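Local coordinates for protein ornithine carbamoyltransferase (Gloeobacter violaceus, PDB 3GD5) that probably catalyses the reversible transfer of a carbamoyl group from carbamoyl phosphate to ornithine, giving citrulline and phosphate in arginine biosynthesis, at residues H47-S59 / V104-E116. Residues are numbered along the deposited sequence; the frame is centred on the assembly and turned at random.
Sequences HGKVLGLVFLKAS and VDGLAIRTFAQTE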
ATOM      1  N   HIS A  47     -27.928 -30.780  -0.692  1.00 45.56           N
ATOM      2  CA  HIS A  47     -28.792 -29.863   0.036  1.00 46.74           C
ATOM      3  C   HIS A  47     -28.493 -29.921   1.529  1.00 45.75           C
ATOM      4  O   HIS A  47     -28.309 -30.997   2.096  1.00 44.46           O
ATOM      5  CB  HIS A  47     -30.261 -30.210  -0.211  1.00 50.54           C
ATOM      6  CG  HIS A  47     -31.219 -29.336   0.538  1.00 53.93           C
ATOM      7  ND1 HIS A  47     -31.457 -29.479   1.889  1.00 55.80           N
ATOM      8  CD2 HIS A  47     -31.983 -28.296   0.129  1.00 54.44           C
ATOM      9  CE1 HIS A  47     -32.330 -28.566   2.279  1.00 55.75           C
ATOM     10  NE2 HIS A  47     -32.665 -27.836   1.230  1.00 54.82           N
ATOM     11  N   GLY A  48     -28.432 -28.751   2.156  1.00 45.54           N
ATOM     12  CA  GLY A  48     -28.149 -28.688   3.575  1.00 43.10           C
ATOM     13  C   GLY A  48     -26.669 -28.626   3.873  1.00 42.08           C
ATOM     14  O   GLY A  48     -26.278 -28.479   5.029  1.00 42.02           O
ATOM     15  N   LYS A  49     -25.835 -28.738   2.842  1.00 41.74           N
ATOM     16  CA  LYS A  49     -24.389 -28.688   3.050  1.00 41.91           C
ATOM     17  C   LYS A  49     -23.738 -27.406   2.534  1.00 40.35           C
ATOM     18  O   LYS A  49     -24.227 -26.762   1.598  1.00 38.63           O
ATOM     19  CB  LYS A  49     -23.725 -29.909   2.416  1.00 43.76           C
ATOM     20  CG  LYS A  49     -24.165 -31.213   3.051  1.00 47.87           C
ATOM     21  CD  LYS A  49     -23.743 -32.407   2.213  1.00 51.41           C
ATOM     22  CE  LYS A  49     -24.454 -33.674   2.669  1.00 52.88           C
ATOM     23  NZ  LYS A  49     -24.173 -33.971   4.100  1.00 57.12           N
ATOM     24  N   VAL A  50     -22.625 -27.044   3.159  1.00 37.95           N
ATOM     25  CA  VAL A  50     -21.898 -25.836   2.794  1.00 36.13           C
ATOM     26  C   VAL A  50     -20.453 -26.163   2.467  1.00 35.48           C
ATOM     27  O   VAL A  50     -19.771 -26.868   3.212  1.00 34.19           O
ATOM     28  CB  VAL A  50     -21.916 -24.795   3.947  1.00 35.52           C
ATOM     29  CG1 VAL A  50     -21.165 -23.522   3.527  1.00 32.23           C
ATOM     30  CG2 VAL A  50     -23.364 -24.484   4.349  1.00 30.78           C
ATOM     31  N   LEU A  51     -19.993 -25.627   1.347  1.00 34.37           N
ATOM     32  CA  LEU A  51     -18.627 -25.831   0.906  1.00 35.01           C
ATOM     33  C   LEU A  51     -17.879 -24.531   1.170  1.00 35.33           C
ATOM     34  O   LEU A  51     -18.341 -23.447   0.798  1.00 35.93           O
ATOM     35  CB  LEU A  51     -18.622 -26.134  -0.586  1.00 34.95           C
ATOM     36  CG  LEU A  51     -17.391 -26.651  -1.330  1.00 36.71           C
ATOM     37  CD1 LEU A  51     -17.266 -25.816  -2.574  1.00 34.48           C
ATOM     38  CD2 LEU A  51     -16.123 -26.599  -0.505  1.00 35.25           C
ATOM     39  N   GLY A  52     -16.729 -24.634   1.821  1.00 35.18           N
ATOM     40  CA  GLY A  52     -15.942 -23.453   2.097  1.00 34.52           C
ATOM     41  C   GLY A  52     -14.794 -23.402   1.113  1.00 35.20           C
ATOM     42  O   GLY A  52     -14.205 -24.441   0.787  1.00 34.87           O
ATOM     43  N   LEU A  53     -14.487 -22.203   0.628  1.00 33.85           N
ATOM     44  CA  LEU A  53     -13.401 -22.007  -0.320  1.00 35.99           C
ATOM     45  C   LEU A  53     -12.298 -21.207   0.365  1.00 38.63           C
ATOM     46  O   LEU A  53     -12.500 -20.043   0.703  1.00 39.67           O
ATOM     47  CB  LEU A  53     -13.894 -21.222  -1.533  1.00 34.00           C
ATOM     48  CG  LEU A  53     -15.170 -21.712  -2.215  1.00 34.74           C
ATOM     49  CD1 LEU A  53     -15.615 -20.671  -3.232  1.00 34.85           C
ATOM     50  CD2 LEU A  53     -14.921 -23.057  -2.887  1.00 31.04           C
ATOM     51  N   VAL A  54     -11.143 -21.822   0.588  1.00 39.03           N
ATOM     52  CA  VAL A  54     -10.036 -21.104   1.211  1.00 42.21           C
ATOM     53  C   VAL A  54      -8.892 -20.989   0.213  1.00 41.65           C
ATOM     54  O   VAL A  54      -8.068 -21.890   0.067  1.00 42.99           O
ATOM     55  CB  VAL A  54      -9.558 -21.796   2.509  1.00 42.42           C
ATOM     56  CG1 VAL A  54      -9.396 -23.256   2.276  1.00 46.86           C
ATOM     57  CG2 VAL A  54      -8.239 -21.188   2.980  1.00 43.31           C
ATOM     58  N   PHE A  55      -8.876 -19.872  -0.498  1.00 42.15           N
ATOM     59  CA  PHE A  55      -7.856 -19.623  -1.502  1.00 44.32           C
ATOM     60  C   PHE A  55      -6.820 -18.647  -0.984  1.00 44.78           C
ATOM     61  O   PHE A  55      -7.099 -17.457  -0.830  1.00 43.65           O
ATOM     62  CB  PHE A  55      -8.490 -19.058  -2.776  1.00 43.62           C
ATOM     63  CG  PHE A  55      -9.541 -19.950  -3.385  1.00 46.78           C
ATOM     64  CD1 PHE A  55      -9.645 -21.296  -3.011  1.00 46.07           C
ATOM     65  CD2 PHE A  55     -10.399 -19.460  -4.363  1.00 46.94           C
ATOM     66  CE1 PHE A  55     -10.584 -22.134  -3.603  1.00 46.84           C
ATOM     67  CE2 PHE A  55     -11.347 -20.293  -4.968  1.00 49.01           C
ATOM     68  CZ  PHE A  55     -11.438 -21.635  -4.587  1.00 47.27           C
ATOM     69  N   LEU A  56      -5.626 -19.154  -0.708  1.00 46.88           N
ATOM     70  CA  LEU A  56      -4.541 -18.311  -0.226  1.00 50.53           C
ATOM     71  C   LEU A  56      -4.066 -17.428  -1.366  1.00 52.09           C
ATOM     72  O   LEU A  56      -3.253 -16.532  -1.176  1.00 54.24           O
ATOM     73  CB  LEU A  56      -3.383 -19.161   0.297  1.00 50.03           C
ATOM     74  CG  LEU A  56      -3.536 -19.682   1.727  1.00 50.94           C
ATOM     75  CD1 LEU A  56      -4.751 -20.584   1.833  1.00 51.51           C
ATOM     76  CD2 LEU A  56      -2.268 -20.425   2.122  1.00 52.16           C
ATOM     77  N   LYS A  57      -4.587 -17.700  -2.554  1.00 54.75           N
ATOM     78  CA  LYS A  57      -4.255 -16.947  -3.754  1.00 55.97           C
ATOM     79  C   LYS A  57      -5.555 -16.864  -4.541  1.00 55.95           C
ATOM     80  O   LYS A  57      -6.139 -17.892  -4.895  1.00 56.10           O
ATOM     81  CB  LYS A  57      -3.196 -17.692  -4.570  1.00 57.81           C
ATOM     82  CG  LYS A  57      -2.756 -16.985  -5.841  1.00 59.00           C
ATOM     83  CD  LYS A  57      -1.737 -15.894  -5.566  1.00 60.13           C
ATOM     84  CE  LYS A  57      -1.255 -15.267  -6.873  1.00 61.51           C
ATOM     85  NZ  LYS A  57      -0.677 -16.288  -7.801  1.00 61.00           N
ATOM     86  N   ALA A  58      -6.013 -15.647  -4.802  1.00 55.78           N
ATOM     87  CA  ALA A  58      -7.262 -15.452  -5.528  1.00 55.38           C
ATOM     88  C   ALA A  58      -7.265 -16.168  -6.873  1.00 54.93           C
ATOM     89  O   ALA A  58      -6.234 -16.265  -7.543  1.00 54.47           O
ATOM     90  CB  ALA A  58      -7.522 -13.955  -5.730  1.00 55.09           C
ATOM     91  N   SER A  59      -8.429 -16.682  -7.249  1.00 53.18           N
ATOM     92  CA  SER A  59      -8.610 -17.360  -8.529  1.00 52.87           C
ATOM     93  C   SER A  59     -10.098 -17.377  -8.837  1.00 52.38           C
ATOM     94  O   SER A  59     -10.811 -18.305  -8.456  1.00 52.43           O
ATOM     95  CB  SER A  59      -8.074 -18.791  -8.479  1.00 53.39           C
ATOM     96  OG  SER A  59      -8.296 -19.453  -9.717  1.00 55.28           O
ATOM     97  N   VAL A 104     -18.616 -25.724   8.243  1.00 34.14           N
ATOM     98  CA  VAL A 104     -18.927 -26.183   6.897  1.00 35.24           C
ATOM     99  C   VAL A 104     -18.777 -27.698   6.733  1.00 35.59           C
ATOM    100  O   VAL A 104     -18.324 -28.389   7.640  1.00 35.83           O
ATOM    101  CB  VAL A 104     -18.046 -25.450   5.838  1.00 35.35           C
ATOM    102  CG1 VAL A 104     -18.260 -23.943   5.938  1.00 37.98           C
ATOM    103  CG2 VAL A 104     -16.590 -25.781   6.041  1.00 34.83           C
ATOM    104  N   ASP A 105     -19.135 -28.203   5.559  1.00 36.64           N
ATOM    105  CA  ASP A 105     -19.077 -29.638   5.287  1.00 37.05           C
ATOM    106  C   ASP A 105     -18.001 -30.063   4.299  1.00 37.57           C
ATOM    107  O   ASP A 105     -17.858 -31.247   3.998  1.00 37.94           O
ATOM    108  CB  ASP A 105     -20.434 -30.077   4.773  1.00 40.54           C
ATOM    109  CG  ASP A 105     -21.554 -29.561   5.635  1.00 42.59           C
ATOM    110  OD1 ASP A 105     -21.780 -30.141   6.712  1.00 45.18           O
ATOM    111  OD2 ASP A 105     -22.189 -28.557   5.252  1.00 44.04           O
ATOM    112  N   GLY A 106     -17.241 -29.102   3.794  1.00 36.81           N
ATOM    113  CA  GLY A 106     -16.197 -29.429   2.847  1.00 37.93           C
ATOM    114  C   GLY A 106     -15.329 -28.228   2.554  1.00 37.32           C
ATOM    115  O   GLY A 106     -15.773 -27.089   2.691  1.00 37.01           O
ATOM    116  N   LEU A 107     -14.087 -28.479   2.156  1.00 36.67           N
ATOM    117  CA  LEU A 107     -13.171 -27.396   1.853  1.00 37.33           C
ATOM    118  C   LEU A 107     -12.453 -27.596   0.532  1.00 37.46           C
ATOM    119  O   LEU A 107     -11.833 -28.630   0.295  1.00 38.64           O
ATOM    120  CB  LEU A 107     -12.128 -27.249   2.967  1.00 35.49           C
ATOM    121  CG  LEU A 107     -12.635 -26.895   4.369  1.00 36.45           C
ATOM    122  CD1 LEU A 107     -11.466 -26.932   5.350  1.00 36.74           C
ATOM    123  CD2 LEU A 107     -13.292 -25.517   4.354  1.00 32.33           C
ATOM    124  N   ALA A 108     -12.567 -26.604  -0.337  1.00 36.54           N
ATOM    125  CA  ALA A 108     -11.882 -26.613  -1.613  1.00 35.99           C
ATOM    126  C   ALA A 108     -10.811 -25.568  -1.335  1.00 37.12           C
ATOM    127  O   ALA A 108     -11.139 -24.393  -1.112  1.00 36.13           O
ATOM    128  CB  ALA A 108     -12.807 -26.146  -2.713  1.00 33.49           C
ATOM    129  N   ILE A 109      -9.546 -25.977  -1.320  1.00 35.97           N
ATOM    130  CA  ILE A 109      -8.500 -25.023  -1.007  1.00 37.57           C
ATOM    131  C   ILE A 109      -7.303 -24.868  -1.937  1.00 39.77           C
ATOM    132  O   ILE A 109      -6.786 -25.828  -2.506  1.00 38.13           O
ATOM    133  CB  ILE A 109      -7.991 -25.226   0.454  1.00 38.89           C
ATOM    134  CG1 ILE A 109      -6.471 -25.195   0.498  1.00 38.00           C
ATOM    135  CG2 ILE A 109      -8.571 -26.490   1.060  1.00 39.54           C
ATOM    136  CD1 ILE A 109      -5.926 -25.313   1.880  1.00 43.90           C
ATOM    137  N   ARG A 110      -6.879 -23.612  -2.054  1.00 43.16           N
ATOM    138  CA  ARG A 110      -5.753 -23.199  -2.874  1.00 45.87           C
ATOM    139  C   ARG A 110      -4.594 -22.716  -2.014  1.00 46.66           C
ATOM    140  O   ARG A 110      -4.683 -21.653  -1.404  1.00 45.59           O
ATOM    141  CB  ARG A 110      -6.152 -22.032  -3.770  1.00 48.47           C
ATOM    142  CG  ARG A 110      -6.515 -22.381  -5.185  1.00 54.52           C
ATOM    143  CD  ARG A 110      -6.007 -21.281  -6.098  1.00 56.27           C
ATOM    144  NE  ARG A 110      -4.559 -21.143  -5.963  1.00 59.53           N
ATOM    145  CZ  ARG A 110      -3.805 -20.326  -6.693  1.00 61.46           C
ATOM    146  NH1 ARG A 110      -4.355 -19.549  -7.622  1.00 59.69           N
ATOM    147  NH2 ARG A 110      -2.490 -20.310  -6.511  1.00 62.44           N
ATOM    148  N   THR A 111      -3.515 -23.487  -1.957  1.00 47.20           N
ATOM    149  CA  THR A 111      -2.334 -23.067  -1.202  1.00 49.15           C
ATOM    150  C   THR A 111      -1.165 -23.152  -2.160  1.00 47.52           C
ATOM    151  O   THR A 111      -1.340 -23.487  -3.330  1.00 47.74           O
ATOM    152  CB  THR A 111      -2.020 -23.984   0.004  1.00 49.45           C
ATOM    153  OG1 THR A 111      -1.825 -25.327  -0.453  1.00 53.08           O
ATOM    154  CG2 THR A 111      -3.135 -23.946   1.015  1.00 49.84           C
ATOM    155  N   PHE A 112       0.023 -22.844  -1.665  1.00 48.10           N
ATOM    156  CA  PHE A 112       1.218 -22.905  -2.487  1.00 50.31           C
ATOM    157  C   PHE A 112       1.910 -24.232  -2.217  1.00 49.91           C
ATOM    158  O   PHE A 112       2.276 -24.961  -3.137  1.00 50.65           O
ATOM    159  CB  PHE A 112       2.148 -21.734  -2.151  1.00 52.33           C
ATOM    160  CG  PHE A 112       1.524 -20.389  -2.381  1.00 54.70           C
ATOM    161  CD1 PHE A 112       1.196 -19.974  -3.669  1.00 56.10           C
ATOM    162  CD2 PHE A 112       1.215 -19.559  -1.309  1.00 55.90           C
ATOM    163  CE1 PHE A 112       0.565 -18.748  -3.892  1.00 56.95           C
ATOM    164  CE2 PHE A 112       0.583 -18.332  -1.516  1.00 58.21           C
ATOM    165  CZ  PHE A 112       0.256 -17.926  -2.814  1.00 57.95           C
ATOM    166  N   ALA A 113       2.077 -24.555  -0.945  1.00 49.56           N
ATOM    167  CA  ALA A 113       2.729 -25.803  -0.585  1.00 49.56           C
ATOM    168  C   ALA A 113       1.724 -26.933  -0.378  1.00 48.36           C
ATOM    169  O   ALA A 113       0.713 -26.765   0.302  1.00 48.00           O
ATOM    170  CB  ALA A 113       3.567 -25.605   0.674  1.00 50.49           C
ATOM    171  N   GLN A 114       2.014 -28.085  -0.973  1.00 47.56           N
ATOM    172  CA  GLN A 114       1.161 -29.257  -0.845  1.00 48.00           C
ATOM    173  C   GLN A 114       1.054 -29.613   0.636  1.00 48.69           C
ATOM    174  O   GLN A 114      -0.002 -30.020   1.118  1.00 49.25           O
ATOM    175  CB  GLN A 114       1.777 -30.439  -1.608  1.00 47.24           C
ATOM    176  CG  GLN A 114       0.901 -31.683  -1.697  1.00 46.06           C
ATOM    177  CD  GLN A 114      -0.225 -31.536  -2.706  1.00 46.55           C
ATOM    178  OE1 GLN A 114      -0.155 -30.698  -3.599  1.00 48.60           O
ATOM    179  NE2 GLN A 114      -1.257 -32.363  -2.580  1.00 44.54           N
ATOM    180  N   THR A 115       2.157 -29.448   1.356  1.00 49.83           N
ATOM    181  CA  THR A 115       2.187 -29.775   2.775  1.00 52.36           C
ATOM    182  C   THR A 115       1.153 -28.997   3.584  1.00 51.57           C
ATOM    183  O   THR A 115       0.491 -29.563   4.457  1.00 51.54           O
ATOM    184  CB  THR A 115       3.605 -29.555   3.371  1.00 53.14           C
ATOM    185  OG1 THR A 115       3.604 -29.934   4.753  1.00 57.23           O
ATOM    186  CG2 THR A 115       4.032 -28.103   3.244  1.00 52.95           C
ATOM    187  N   GLU A 116       1.006 -27.705   3.298  1.00 51.96           N
ATOM    188  CA  GLU A 116       0.026 -26.893   4.015  1.00 51.35           C
ATOM    189  C   GLU A 116      -1.383 -27.416   3.735  1.00 50.16           C
ATOM    190  O   GLU A 116      -2.242 -27.415   4.614  1.00 47.29           O
ATOM    191  CB  GLU A 116       0.123 -25.424   3.597  1.00 53.02           C
ATOM    192  CG  GLU A 116      -0.969 -24.556   4.223  1.00 56.89           C
ATOM    193  CD  GLU A 116      -0.708 -23.068   4.079  1.00 58.33           C
ATOM    194  OE1 GLU A 116      -0.494 -22.600   2.942  1.00 59.86           O
ATOM    195  OE2 GLU A 116      -0.724 -22.364   5.110  1.00 59.20           O
TER
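The ends of Leu-51 and Leu-53 converge on one side of the Ala-108 methyl, which fits the notch between their CD2 atoms: CB meets Leu-53 CD2 at 3.7 Å and Leu-51 CD2 at 4.0 Å. Helix 60-72 covers this face, with Phe-66 against Ala-108. Strands 50-55 and 106-110 run parallel, their axes 11° apart, as the two central strands of the four-stranded sheet in the carbamoyl phosphate domain, and the case illustrates how a parallel α/β sheet sets its binding residues at the C-terminal ends of its strands. On the other face the hollow is at Gly-52, where a CB would jam against Leu-107 CD2, which now rests 4.0 Å from Gly-52 CA. The ladder of backbone bonds ends with Leu-56 N to Arg-110 O at 2.8 Å. At its start Asp-105 extends it with a side chain, OD2 taking Val-50 N through its anti lone pair at 2.6 Å, while Asp-105 N binds Val-50 O.

At the C-terminal end of strand 106-110 the Arg-110 chain, folded twice on its way out (chi2 -143°, chi3 59°), carries its guanidinium beneath Lys-57, whose CB lies 3.3 Å above the plane toward the rim; Ser-59 CB sits at the edge. Lys-57 CD in turn meets the edge of the Phe-112 ring. Replacing Arg-110 with an alanine would probably open a gap under Lys-57 and beside Ser-59 and strip the site of a positive charge. By similarity Ser-59 and Arg-110 bind carbamoyl phosphate, so the cationic group, braced here by aliphatic carbon, is consistent with a pocket made for an anion.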